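Local atomic coordinates of afamin (Homo sapiens, PDB entry 6FAK), a protein that carries hydrophobic molecules in body fluids, binds vitamin E, and keeps lipidated Wnt proteins soluble and active. Residues 218-223 with 336-341; 231-236 with 264-269; 331-336 with 354-359; 246-249 with 255-258; 154-159 with 289-294. One frame throughout, in Å; residues are numbered along the deposited sequence. Where two conformers were deposited one is given.

Contact 1. Residues 218-223 with 336-341; sequences YIAILS and EYSRRH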
# COMPACT_ATOMS: atom_id res chain seq x y z
N TYR A 218 10.26 2.94 11.06
CA TYR A 218 11.53 2.72 10.39
C TYR A 218 12.55 2.14 11.37
O TYR A 218 13.42 1.33 10.99
CB TYR A 218 12.09 4.01 9.70
CG TYR A 218 11.09 5.01 9.11
CD1 TYR A 218 10.09 4.60 8.22
CD2 TYR A 218 11.19 6.39 9.38
CE1 TYR A 218 9.17 5.52 7.69
CE2 TYR A 218 10.31 7.32 8.82
CZ TYR A 218 9.28 6.88 7.98
OH TYR A 218 8.38 7.81 7.48
N ILE A 219 12.48 2.55 12.63
CA ILE A 219 13.37 1.96 13.63
C ILE A 219 13.06 0.48 13.72
O ILE A 219 13.98 -0.37 13.72
CB ILE A 219 13.25 2.60 15.03
CG1 ILE A 219 13.73 4.07 15.03
CG2 ILE A 219 14.07 1.79 16.06
CD1 ILE A 219 13.20 4.89 16.21
N ALA A 220 11.77 0.15 13.79
CA ALA A 220 11.41 -1.26 13.95
C ALA A 220 11.83 -2.09 12.75
O ALA A 220 12.41 -3.11 12.95
CB ALA A 220 9.92 -1.44 14.24
N ILE A 221 11.57 -1.63 11.51
CA ILE A 221 11.89 -2.38 10.29
C ILE A 221 13.40 -2.52 10.09
O ILE A 221 13.90 -3.62 9.77
CB ILE A 221 11.31 -1.71 9.02
CG1 ILE A 221 9.78 -1.83 8.99
CG2 ILE A 221 11.87 -2.35 7.73
CD1 ILE A 221 9.12 -0.89 7.98
N LEU A 222 14.11 -1.40 10.20
CA LEU A 222 15.59 -1.43 10.02
C LEU A 222 16.34 -2.28 11.09
O LEU A 222 17.37 -2.94 10.80
CB LEU A 222 16.11 -0.02 9.92
CG LEU A 222 15.59 0.84 8.74
CD1 LEU A 222 16.01 2.28 8.86
CD2 LEU A 222 16.13 0.26 7.43
N SER A 223 15.84 -2.23 12.32
CA SER A 223 16.44 -3.02 13.41
C SER A 223 16.20 -4.53 13.22
O SER A 223 17.07 -5.34 13.50
CB SER A 223 15.92 -2.56 14.79
OG SER A 223 16.14 -1.18 15.04
N GLU A 336 16.29 -2.29 20.42
CA GLU A 336 16.71 -3.51 21.13
C GLU A 336 15.64 -4.61 21.05
O GLU A 336 15.98 -5.79 20.80
CB GLU A 336 17.05 -3.20 22.59
CG GLU A 336 18.30 -2.35 22.81
CD GLU A 336 19.61 -3.01 22.31
OE1 GLU A 336 19.63 -4.20 22.04
OE2 GLU A 336 20.64 -2.31 22.19
N TYR A 337 14.36 -4.23 21.25
CA TYR A 337 13.26 -5.20 21.23
C TYR A 337 13.03 -5.74 19.81
O TYR A 337 12.87 -6.97 19.61
CB TYR A 337 11.96 -4.61 21.83
CG TYR A 337 10.98 -5.68 22.26
CD1 TYR A 337 10.12 -6.26 21.35
CD2 TYR A 337 11.00 -6.19 23.58
CE1 TYR A 337 9.27 -7.29 21.71
CE2 TYR A 337 10.12 -7.24 23.96
CZ TYR A 337 9.24 -7.75 23.02
OH TYR A 337 8.38 -8.79 23.32
N SER A 338 13.01 -4.86 18.81
CA SER A 338 12.81 -5.28 17.40
C SER A 338 13.90 -6.21 16.86
O SER A 338 13.60 -7.22 16.23
CB SER A 338 12.65 -4.09 16.47
OG SER A 338 11.57 -3.27 16.92
N ARG A 339 15.17 -5.89 17.14
CA ARG A 339 16.25 -6.70 16.63
C ARG A 339 16.33 -8.09 17.24
O ARG A 339 16.83 -8.99 16.57
CB ARG A 339 17.60 -5.99 16.74
CG ARG A 339 18.22 -5.94 18.10
CD ARG A 339 19.50 -5.18 17.94
NE ARG A 339 20.14 -4.91 19.19
CZ ARG A 339 21.47 -4.92 19.39
NH1 ARG A 339 22.31 -5.24 18.40
NH2 ARG A 339 21.94 -4.59 20.56
N ARG A 340 15.82 -8.24 18.46
CA ARG A 340 15.71 -9.54 19.11
C ARG A 340 14.43 -10.31 18.86
O ARG A 340 14.32 -11.41 19.33
CB ARG A 340 15.84 -9.38 20.62
CG ARG A 340 17.22 -8.99 21.06
CD ARG A 340 17.16 -8.70 22.56
NE ARG A 340 18.49 -8.47 23.13
CZ ARG A 340 19.16 -7.35 22.98
NH1 ARG A 340 18.64 -6.36 22.26
NH2 ARG A 340 20.35 -7.21 23.53
N HIS A 341 13.47 -9.76 18.13
CA HIS A 341 12.20 -10.42 17.85
C HIS A 341 11.90 -10.31 16.36
O HIS A 341 10.92 -9.69 15.96
CB HIS A 341 11.09 -9.78 18.69
CG HIS A 341 11.24 -9.99 20.16
ND1 HIS A 341 12.01 -9.17 20.95
CD2 HIS A 341 10.77 -10.97 20.97
CE1 HIS A 341 11.98 -9.61 22.19
NE2 HIS A 341 11.24 -10.71 22.23

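Contact 2. Residues 231-236 with 264-269; sequences FKELIS and MNHICS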
# COMPACT_ATOMS: atom_id res chain seq x y z
N PHE A 231 23.38 1.37 17.45
CA PHE A 231 22.26 2.30 17.66
C PHE A 231 22.48 3.66 16.96
O PHE A 231 21.61 4.14 16.25
CB PHE A 231 21.95 2.44 19.15
CG PHE A 231 20.77 3.32 19.44
CD1 PHE A 231 19.50 2.95 19.03
CD2 PHE A 231 20.92 4.50 20.14
CE1 PHE A 231 18.41 3.76 19.29
CE2 PHE A 231 19.82 5.30 20.41
CZ PHE A 231 18.57 4.93 19.98
N LYS A 232 23.63 4.27 17.17
CA LYS A 232 23.91 5.56 16.58
C LYS A 232 23.82 5.54 15.05
O LYS A 232 23.28 6.47 14.45
CB LYS A 232 25.26 6.12 17.05
CG LYS A 232 25.17 6.64 18.45
CD LYS A 232 26.52 7.18 18.96
CE LYS A 232 27.13 8.38 18.22
NZ LYS A 232 26.43 9.68 18.39
N GLU A 233 24.37 4.50 14.41
CA GLU A 233 24.31 4.34 12.96
C GLU A 233 22.85 4.12 12.49
O GLU A 233 22.46 4.69 11.49
CB GLU A 233 25.18 3.18 12.50
CG GLU A 233 25.40 3.13 11.01
CD GLU A 233 26.13 4.37 10.49
OE1 GLU A 233 27.29 4.62 10.90
OE2 GLU A 233 25.53 5.10 9.66
N LEU A 234 22.09 3.30 13.20
CA LEU A 234 20.65 3.12 12.96
C LEU A 234 19.87 4.45 13.02
O LEU A 234 19.06 4.77 12.11
CB LEU A 234 20.10 2.10 13.97
CG LEU A 234 18.66 1.59 13.99
CD1 LEU A 234 17.73 2.53 14.65
CD2 LEU A 234 18.18 1.30 12.59
N ILE A 235 20.11 5.24 14.05
CA ILE A 235 19.43 6.54 14.16
C ILE A 235 19.80 7.42 12.98
O ILE A 235 18.93 8.03 12.38
CB ILE A 235 19.65 7.26 15.51
CG1 ILE A 235 18.99 6.47 16.63
CG2 ILE A 235 19.17 8.70 15.48
CD1 ILE A 235 17.52 6.19 16.48
N SER A 236 21.05 7.41 12.59
CA SER A 236 21.48 8.16 11.43
C SER A 236 20.78 7.73 10.13
O SER A 236 20.33 8.58 9.32
CB SER A 236 23.01 8.06 11.30
OG SER A 236 23.44 8.90 10.26
N MET A 264 20.49 4.27 0.08
CA MET A 264 21.17 3.06 -0.41
C MET A 264 22.68 3.20 -0.30
O MET A 264 23.38 2.28 0.17
CB MET A 264 20.72 2.73 -1.84
CG MET A 264 19.23 2.50 -1.96
SD MET A 264 18.62 1.38 -0.68
CE MET A 264 16.85 1.46 -0.95
N ASN A 265 23.17 4.38 -0.65
CA ASN A 265 24.57 4.74 -0.44
C ASN A 265 24.98 4.72 1.03
O ASN A 265 26.05 4.19 1.35
CB ASN A 265 24.91 6.08 -1.11
CG ASN A 265 24.82 6.00 -2.66
OD1 ASN A 265 24.64 4.92 -3.25
ND2 ASN A 265 24.91 7.17 -3.31
N HIS A 266 24.17 5.29 1.92
CA HIS A 266 24.39 5.17 3.39
C HIS A 266 24.50 3.68 3.84
O HIS A 266 25.47 3.29 4.49
CB HIS A 266 23.27 5.87 4.15
CG HIS A 266 23.52 6.07 5.61
ND1 HIS A 266 23.00 7.13 6.30
CD2 HIS A 266 24.24 5.35 6.51
CE1 HIS A 266 23.38 7.07 7.56
NE2 HIS A 266 24.13 6.00 7.72
N ILE A 267 23.54 2.87 3.47
CA ILE A 267 23.56 1.45 3.75
C ILE A 267 24.84 0.79 3.18
O ILE A 267 25.65 0.26 3.93
CB ILE A 267 22.29 0.78 3.19
CG1 ILE A 267 21.07 1.23 4.03
CG2 ILE A 267 22.37 -0.76 3.19
CD1 ILE A 267 19.73 0.80 3.48
N CYS A 268 25.03 0.89 1.86
CA CYS A 268 26.20 0.30 1.17
C CYS A 268 27.56 0.78 1.63
O CYS A 268 28.45 -0.04 1.82
CB CYS A 268 26.09 0.50 -0.34
SG CYS A 268 24.88 -0.60 -1.02
N SER A 269 27.72 2.08 1.87
CA SER A 269 29.01 2.61 2.31
C SER A 269 29.39 2.23 3.75
O SER A 269 30.45 2.64 4.24
CB SER A 269 29.12 4.13 2.08
OG SER A 269 28.84 4.87 3.25

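Contact 3. Residues 331-336 with 354-359; sequences AKFTFE and QIYKDL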
# COMPACT_ATOMS: atom_id res chain seq x y z
N ALA A 331 13.12 5.04 21.39
CA ALA A 331 13.83 4.59 20.18
C ALA A 331 14.81 3.45 20.46
O ALA A 331 14.85 2.47 19.71
CB ALA A 331 14.56 5.76 19.50
N LYS A 332 15.59 3.58 21.54
CA LYS A 332 16.50 2.53 21.94
C LYS A 332 15.76 1.24 22.35
O LYS A 332 16.20 0.13 22.01
CB LYS A 332 17.42 2.97 23.07
CG LYS A 332 18.64 2.06 23.17
CD LYS A 332 19.71 2.60 24.07
CE LYS A 332 21.07 1.92 23.79
NZ LYS A 332 21.02 0.48 23.39
N PHE A 333 14.67 1.37 23.09
CA PHE A 333 13.83 0.21 23.39
C PHE A 333 13.32 -0.47 22.10
O PHE A 333 13.43 -1.68 21.95
CB PHE A 333 12.63 0.59 24.28
CG PHE A 333 11.68 -0.56 24.47
CD1 PHE A 333 12.00 -1.60 25.34
CD2 PHE A 333 10.50 -0.64 23.71
CE1 PHE A 333 11.14 -2.68 25.48
CE2 PHE A 333 9.63 -1.70 23.86
CZ PHE A 333 9.94 -2.73 24.73
N THR A 334 12.86 0.34 21.16
CA THR A 334 12.30 -0.17 19.94
C THR A 334 13.42 -0.95 19.15
O THR A 334 13.21 -2.07 18.70
CB THR A 334 11.67 0.95 19.09
OG1 THR A 334 10.69 1.71 19.84
CG2 THR A 334 11.07 0.35 17.82
N PHE A 335 14.60 -0.32 19.06
CA PHE A 335 15.81 -0.93 18.47
C PHE A 335 16.13 -2.30 19.11
O PHE A 335 16.23 -3.33 18.41
CB PHE A 335 16.97 0.04 18.59
CG PHE A 335 18.31 -0.57 18.39
CD1 PHE A 335 18.70 -1.01 17.13
CD2 PHE A 335 19.21 -0.68 19.45
CE1 PHE A 335 19.99 -1.54 16.94
CE2 PHE A 335 20.48 -1.21 19.27
CZ PHE A 335 20.87 -1.65 18.02
N GLU A 336 16.29 -2.29 20.42
CA GLU A 336 16.71 -3.51 21.13
C GLU A 336 15.64 -4.61 21.05
O GLU A 336 15.98 -5.79 20.80
CB GLU A 336 17.05 -3.20 22.59
CG GLU A 336 18.30 -2.35 22.81
CD GLU A 336 19.61 -3.01 22.31
OE1 GLU A 336 19.63 -4.20 22.04
OE2 GLU A 336 20.64 -2.31 22.19
N GLN A 354 4.10 1.02 22.71
CA GLN A 354 3.08 1.81 23.39
C GLN A 354 2.74 1.30 24.78
O GLN A 354 2.54 2.09 25.73
CB GLN A 354 1.80 1.85 22.55
CG GLN A 354 0.70 2.73 23.11
CD GLN A 354 1.14 4.19 23.14
OE1 GLN A 354 1.57 4.72 22.10
NE2 GLN A 354 1.10 4.82 24.31
N ILE A 355 2.59 -0.01 24.88
CA ILE A 355 2.35 -0.65 26.17
C ILE A 355 3.48 -0.35 27.16
O ILE A 355 3.22 -0.09 28.31
CB ILE A 355 2.13 -2.13 26.01
CG1 ILE A 355 0.72 -2.31 25.42
CG2 ILE A 355 2.22 -2.89 27.34
CD1 ILE A 355 0.53 -3.68 24.85
N TYR A 356 4.72 -0.43 26.68
CA TYR A 356 5.89 -0.10 27.52
C TYR A 356 5.81 1.36 27.98
O TYR A 356 6.02 1.67 29.17
CB TYR A 356 7.20 -0.43 26.78
CG TYR A 356 8.45 -0.28 27.62
CD1 TYR A 356 8.57 -0.93 28.84
CD2 TYR A 356 9.48 0.54 27.20
CE1 TYR A 356 9.70 -0.83 29.62
CE2 TYR A 356 10.65 0.64 27.98
CZ TYR A 356 10.72 -0.02 29.21
OH TYR A 356 11.85 0.13 30.04
N LYS A 357 5.53 2.27 27.06
CA LYS A 357 5.36 3.67 27.39
C LYS A 357 4.24 3.95 28.42
O LYS A 357 4.47 4.67 29.41
CB LYS A 357 5.11 4.46 26.11
CG LYS A 357 4.83 5.93 26.30
CD LYS A 357 4.70 6.57 24.90
CE LYS A 357 4.49 8.08 25.00
NZ LYS A 357 4.26 8.66 23.65
N ASP A 358 3.07 3.35 28.23
CA ASP A 358 1.96 3.43 29.21
C ASP A 358 2.32 2.79 30.56
O ASP A 358 1.99 3.36 31.62
CB ASP A 358 0.67 2.78 28.66
CG ASP A 358 0.20 3.45 27.37
OD1 ASP A 358 0.65 4.60 27.08
OD2 ASP A 358 -0.58 2.80 26.61
N LEU A 359 2.97 1.64 30.54
CA LEU A 359 3.41 0.98 31.76
C LEU A 359 4.29 1.92 32.62
O LEU A 359 4.11 2.03 33.87
CB LEU A 359 4.24 -0.28 31.41
CG LEU A 359 5.01 -0.89 32.60
CD1 LEU A 359 4.04 -1.80 33.32
CD2 LEU A 359 6.22 -1.66 32.15

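Contact 4. Residues 246-249 with 255-258; sequences DGCC and QCIR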
# COMPACT_ATOMS: atom_id res chain seq x y z
N ASP A 246 9.45 11.73 3.45
CA ASP A 246 8.88 13.06 3.36
C ASP A 246 8.71 13.49 1.86
O ASP A 246 7.63 13.99 1.47
CB ASP A 246 9.67 14.13 4.14
CG ASP A 246 9.50 14.01 5.69
OD1 ASP A 246 8.59 13.28 6.19
OD2 ASP A 246 10.34 14.61 6.39
N GLY A 247 9.75 13.31 1.05
CA GLY A 247 9.72 13.76 -0.35
C GLY A 247 8.89 12.81 -1.21
O GLY A 247 8.15 13.24 -2.10
N CYS A 248 9.05 11.51 -0.97
CA CYS A 248 8.39 10.52 -1.77
C CYS A 248 6.87 10.62 -1.53
O CYS A 248 6.10 10.54 -2.49
CB CYS A 248 8.94 9.13 -1.48
SG CYS A 248 10.64 8.80 -2.02
N CYS A 249 6.46 10.81 -0.26
CA CYS A 249 5.03 10.94 0.08
C CYS A 249 4.40 12.20 -0.53
O CYS A 249 3.22 12.18 -0.92
CB CYS A 249 4.80 10.83 1.57
SG CYS A 249 5.13 9.17 2.25
N GLN A 255 13.36 14.61 -5.90
CA GLN A 255 13.83 14.50 -4.53
C GLN A 255 13.74 13.06 -4.00
O GLN A 255 14.59 12.60 -3.22
CB GLN A 255 13.04 15.43 -3.60
CG GLN A 255 13.71 15.67 -2.26
CD GLN A 255 15.09 16.35 -2.43
OE1 GLN A 255 15.31 17.12 -3.37
NE2 GLN A 255 16.01 15.98 -1.59
N CYS A 256 12.67 12.38 -4.38
CA CYS A 256 12.48 10.99 -4.02
C CYS A 256 13.64 10.12 -4.50
O CYS A 256 14.20 9.34 -3.72
CB CYS A 256 11.13 10.48 -4.55
SG CYS A 256 10.62 8.80 -4.10
N ILE A 257 13.96 10.24 -5.79
CA ILE A 257 15.08 9.49 -6.40
C ILE A 257 16.39 9.81 -5.68
O ILE A 257 17.08 8.89 -5.27
CB ILE A 257 15.16 9.68 -7.96
CG1 ILE A 257 14.01 8.97 -8.65
CG2 ILE A 257 16.46 9.13 -8.51
CD1 ILE A 257 13.67 9.50 -10.03
N ARG A 258 16.68 11.10 -5.51
CA ARG A 258 17.87 11.57 -4.77
C ARG A 258 17.96 11.04 -3.35
O ARG A 258 19.00 10.60 -2.94
CB ARG A 258 17.93 13.11 -4.67
CG ARG A 258 18.30 13.78 -5.99
CD ARG A 258 18.46 15.30 -5.86
NE ARG A 258 18.71 15.91 -7.18
CZ ARG A 258 18.42 17.16 -7.55
NH1 ARG A 258 17.85 18.02 -6.71
NH2 ARG A 258 18.71 17.55 -8.77

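Contact 5. Residues 154-159 with 289-294; sequences APTLLT and RGQCII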
# COMPACT_ATOMS: atom_id res chain seq x y z
N ALA A 154 8.63 6.92 -7.34
CA ALA A 154 9.31 6.86 -8.65
C ALA A 154 10.29 5.71 -8.85
O ALA A 154 10.25 5.08 -9.92
CB ALA A 154 9.91 8.19 -9.04
N PRO A 155 11.16 5.44 -7.87
CA PRO A 155 12.08 4.32 -8.04
C PRO A 155 11.34 2.99 -8.26
O PRO A 155 11.76 2.16 -9.07
CB PRO A 155 12.87 4.31 -6.71
CG PRO A 155 12.81 5.71 -6.24
CD PRO A 155 11.47 6.22 -6.65
N THR A 156 10.19 2.82 -7.60
CA THR A 156 9.36 1.65 -7.78
C THR A 156 8.77 1.55 -9.22
O THR A 156 8.87 0.49 -9.89
CB THR A 156 8.25 1.58 -6.72
OG1 THR A 156 8.88 1.63 -5.43
CG2 THR A 156 7.45 0.32 -6.87
N LEU A 157 8.19 2.65 -9.67
CA LEU A 157 7.58 2.73 -10.98
C LEU A 157 8.59 2.51 -12.10
O LEU A 157 8.28 1.82 -13.11
CB LEU A 157 6.87 4.08 -11.19
CG LEU A 157 5.37 4.21 -11.27
CD1 LEU A 157 4.57 3.07 -10.62
CD2 LEU A 157 4.90 5.57 -10.78
N LEU A 158 9.75 3.12 -11.96
CA LEU A 158 10.86 2.91 -12.93
C LEU A 158 11.35 1.44 -12.97
O LEU A 158 11.64 0.89 -14.03
CB LEU A 158 12.03 3.83 -12.65
CG LEU A 158 11.81 5.32 -12.84
CD1 LEU A 158 12.95 6.10 -12.20
CD2 LEU A 158 11.68 5.70 -14.30
N THR A 159 11.46 0.80 -11.82
CA THR A 159 11.74 -0.62 -11.76
C THR A 159 10.65 -1.46 -12.43
O THR A 159 10.94 -2.44 -13.17
CB THR A 159 11.95 -1.07 -10.30
OG1 THR A 159 13.09 -0.39 -9.77
CG2 THR A 159 12.17 -2.58 -10.20
N ARG A 289 19.60 -1.69 -7.56
CA ARG A 289 20.44 -1.86 -6.34
C ARG A 289 19.72 -1.55 -5.00
O ARG A 289 20.11 -2.10 -3.97
CB ARG A 289 21.82 -1.11 -6.52
CG ARG A 289 22.52 -0.46 -5.30
CD ARG A 289 22.36 1.06 -5.27
NE ARG A 289 20.97 1.47 -5.57
CZ ARG A 289 20.49 2.70 -5.61
NH1 ARG A 289 21.29 3.75 -5.38
NH2 ARG A 289 19.20 2.89 -5.88
N GLY A 290 18.65 -0.73 -5.05
CA GLY A 290 17.85 -0.36 -3.89
C GLY A 290 16.50 -1.06 -3.75
O GLY A 290 16.05 -1.34 -2.62
N GLN A 291 15.82 -1.31 -4.87
CA GLN A 291 14.66 -2.22 -4.87
C GLN A 291 15.14 -3.67 -4.49
O GLN A 291 14.38 -4.45 -3.91
CB GLN A 291 13.90 -2.22 -6.22
CG GLN A 291 13.06 -0.99 -6.61
CD GLN A 291 12.22 -0.33 -5.52
OE1 GLN A 291 10.99 -0.51 -5.45
NE2 GLN A 291 12.86 0.50 -4.69
N CYS A 292 16.40 -3.98 -4.82
CA CYS A 292 17.12 -5.16 -4.32
C CYS A 292 17.27 -5.14 -2.79
O CYS A 292 16.76 -6.05 -2.12
CB CYS A 292 18.51 -5.24 -4.96
SG CYS A 292 19.45 -6.74 -4.62
N ILE A 293 17.95 -4.12 -2.26
CA ILE A 293 18.20 -3.99 -0.82
C ILE A 293 16.90 -4.14 -0.07
O ILE A 293 16.87 -4.85 0.94
CB ILE A 293 18.94 -2.67 -0.43
CG1 ILE A 293 20.43 -2.78 -0.75
CG2 ILE A 293 18.79 -2.33 1.06
CD1 ILE A 293 21.16 -1.45 -0.83
N ILE A 294 15.83 -3.52 -0.57
CA ILE A 294 14.50 -3.63 0.06
C ILE A 294 13.98 -5.08 0.06
O ILE A 294 13.33 -5.51 1.02
CB ILE A 294 13.47 -2.64 -0.56
CG1 ILE A 294 13.87 -1.19 -0.26
CG2 ILE A 294 12.08 -2.86 0.04
CD1 ILE A 294 13.05 -0.13 -0.96

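Contact 1. Residues 218-223 with 336-341
Ser338 rests on the turn of helix 216-225 that carries Ala220, its OG 3.6 Å from CB of Ala220 and its CB 4.0 Å from CB of Ser223. Small side chains allow helices to approach closely, and here CA of Ser223 comes within 4.9 Å of CA of Arg339. Each serine hydroxyl turns back on its own helix. Ser338 OG bonds to the carbonyl of Thr334, while Ser223 OG, swung beside its backbone N (chi1 -56°), reaches Ile219 O at 2.7 Å, on the opposite face of that carbonyl from Ser223 N. What meets across the gap is therefore mostly carbon and backbone, including Arg339 CB, 3.3 Å from Ser223 O. Beyond CB the extended arginine chain leaves helix 216-225, and NE and NH2 close side-on upon one oxygen, Glu336 OE1, with NH2 at 2.8 Å; NH1 bonds to Pro227 O. A methionine in place of Arg339 would probably leave Glu336 OE1 short of two donors and the Pro227 carbonyl without its mate. Within the second albumin domain, helix 346-363 adjoins the pair through Leu349 on Ser338, and helix 231-250 packs on helix 216-225 through Leu234 and Val238 on Leu222.

Contact 2. Residues 231-236 with 264-269
Glu233 OE2 accepts a short, nearly straight hydrogen bond from His266 NE2, 2.6 Å long with an N-H...O angle of 164°. The donor approaches nearly in line with the C-O bond, and the oxygen lies close to the imidazole plane, while the carboxylate itself stands almost upright to the ring, the planes 79° apart. With CA of Ser236 and CA of His266 9.1 Å apart, the backbones are too distant to meet, and the gap is bridged by side chains. His266 extends with CG anti to its backbone N (chi1 -168°), and the glutamate chain bends at its second torsion to bring OE2 to the ring edge. At the same edge Ser236 OG comes to 3.3 Å from CE1 of His266, near the ring plane. On the other nitrogen, ND1 is hydrogen-bonded to Asp240 OD2, which fixes the ring's rotation; two carboxylate partners would favour a protonated, cationic imidazole. Lys270 makes a long, weak ion pair with Glu233 OE2. Such a histidine-carboxylate bond between successive, roughly antiparallel helices, here 231-250 and 253-268, ties the legs of a helical hairpin near the surface, in the part of the second albumin domain that forms the pocket for hydrophobic ligands.

Contact 3. Residues 331-336 with 354-359
Phe333 starts toward helix 346-363 at CB, 4.2 Å from CE2 of Tyr356, and from there its ring spreads over one side of the tyrosine. CG sits 3.7 Å from CD2 of Tyr356, and CD1 keeps the same company, 3.7 Å from Tyr356 CE2. Along the other edge CE2 reaches the tyrosine's CB at 4.0 Å, and at the far end CZ lies 4.1 Å from Tyr356 CG. The result is an offset face-to-face stack: the centroids of the Phe333 and Tyr356 rings are 4.3 Å apart and their planes inclined by 24°, with Tyr356 CD2 above the centre of the phenylalanine and Phe333 CE1 displaced toward the rim of the tyrosine. Both residues place CG anti to the backbone N (chi1 174° for Phe333, -174° for Tyr356), sending the rings out to meet in the middle of a gap whose nearest CA atoms, those of Phe333 and Tyr356, are 9.0 Å apart. The phenol oxygen is satisfied elsewhere, hydrogen-bonded to Phe312 O, and the ring of Phe312 meets Phe333 edge-to-face. Phe380 of helix 376-417 touches Tyr356 as well, making the stack part of an aromatic cluster that joins three helices in this all-helical albumin fold.

Contact 4. Residues 246-249 with 255-258
Where helices 231-250 and 253-268 draw together beside their short connection, CA of Cys248 and CA of Cys256 come within 4.7 Å of each other. A disulfide closes this gap, SG of Cys248 to SG of Cys256 at 2.1 Å. The torsion about the sulfur-sulfur bond is +96°, close to the 90° that such bonds prefer and of right-handed sense, so the bridge looks relaxed. Its two halves are built differently. Cys248 holds SG beside its backbone N, anti to the carbonyl carbon (chi1 -69°), whereas Cys256 points SG the other way, anti to N (chi1 -175°), and these two choices let the sulfurs meet with CB of Cys248 and CB of Cys256 4.0 Å apart. Just before Cys248 in the chain, Gly247 faces Gln255 without a side chain; a CB at that position would fall only 3.4 Å from CG of Gln255, a tight fit. Phe153 packs against both cysteines of the bridge, and Pro155 of helix 154-171 presses on Cys256 as well, so the sulfurs are buried among carbon. Cys249, directed away from helix 253-268, is bonded to Cys203 of helix 177-209. Adjacent cysteines whose bridges run to two different helices are a hallmark of the albumin family, and this pair pins three helices of the second domain together within the region that forms the pocket for hydrophobic ligands.

Contact 5. Residues 154-159 with 289-294
Gln291 packs snugly against Thr159, its CG 3.2 Å from Thr159 OG1 and 4.0 Å from CG2 of the same threonine, while the Pro155 side of the amide is looser, with Pro155 CB 4.3 Å from Gln291 NE2. Further along, Ile294 also starts toward segment 154-159 but stays exposed and does not touch it. The helix segments 154-159 and 289-294 cross steeply, at -104°, with their axes 10.4 Å apart, and one long side chain, Gln291, makes every contact across the gap. Gln291 bends at its second torsion (chi2 -42°), turning OE1 toward Thr156, whose OG1 lies 3.0 Å from it. That distance suits a hydrogen bond, but a bound tetraethylene glycol, probably from the crystallisation liquor, also lies within bonding reach of the hydroxyl. Tyr191 OH bonds to Gln291 OE1, and Gln199 NE2 to Thr156 OG1, extending the polar cluster to helix 177-209. Thr159 OG1 instead donates to Pro155 O at 3.0 Å, on the opposite carbonyl face from Thr159 N. An alanine at Thr159 would be likely to open a gap beside Gln291 CG, setting the glutamine chain freer to turn. Chemically, this junction between the first and second albumin domains is a buried meeting of amide and hydroxyl groups, in which Gln291 OE1 and Thr156 OG1 each have more than one polar neighbour, rather than a purely apolar interface.

How the contacts relate
All but one of the ten segments belong to the second albumin domain; 154-159 comes from the first. Contacts 1 and 3 share Glu336 and lie about 11 Å apart between centres, with Ser223 OG 3.3 Å from Phe335 CD1. Leu234 joins contact 2 to contact 1, its CD2 3.6 Å from Leu222 CB. Contacts 2 and 4 fasten the same two helices, 231-250 and 253-268, by a hydrogen bond and a disulfide, about 18 Å apart between centres. Contact 5 touches both, through Cys256 SG, 3.7 Å from Pro155 CD, and Met264 CE, 3.4 Å from Gly290 O. Contacts 1, 2, 4 and 5 each include part of the 194-298 hydrophobic-ligand region; contact 3 comes later in the sequence.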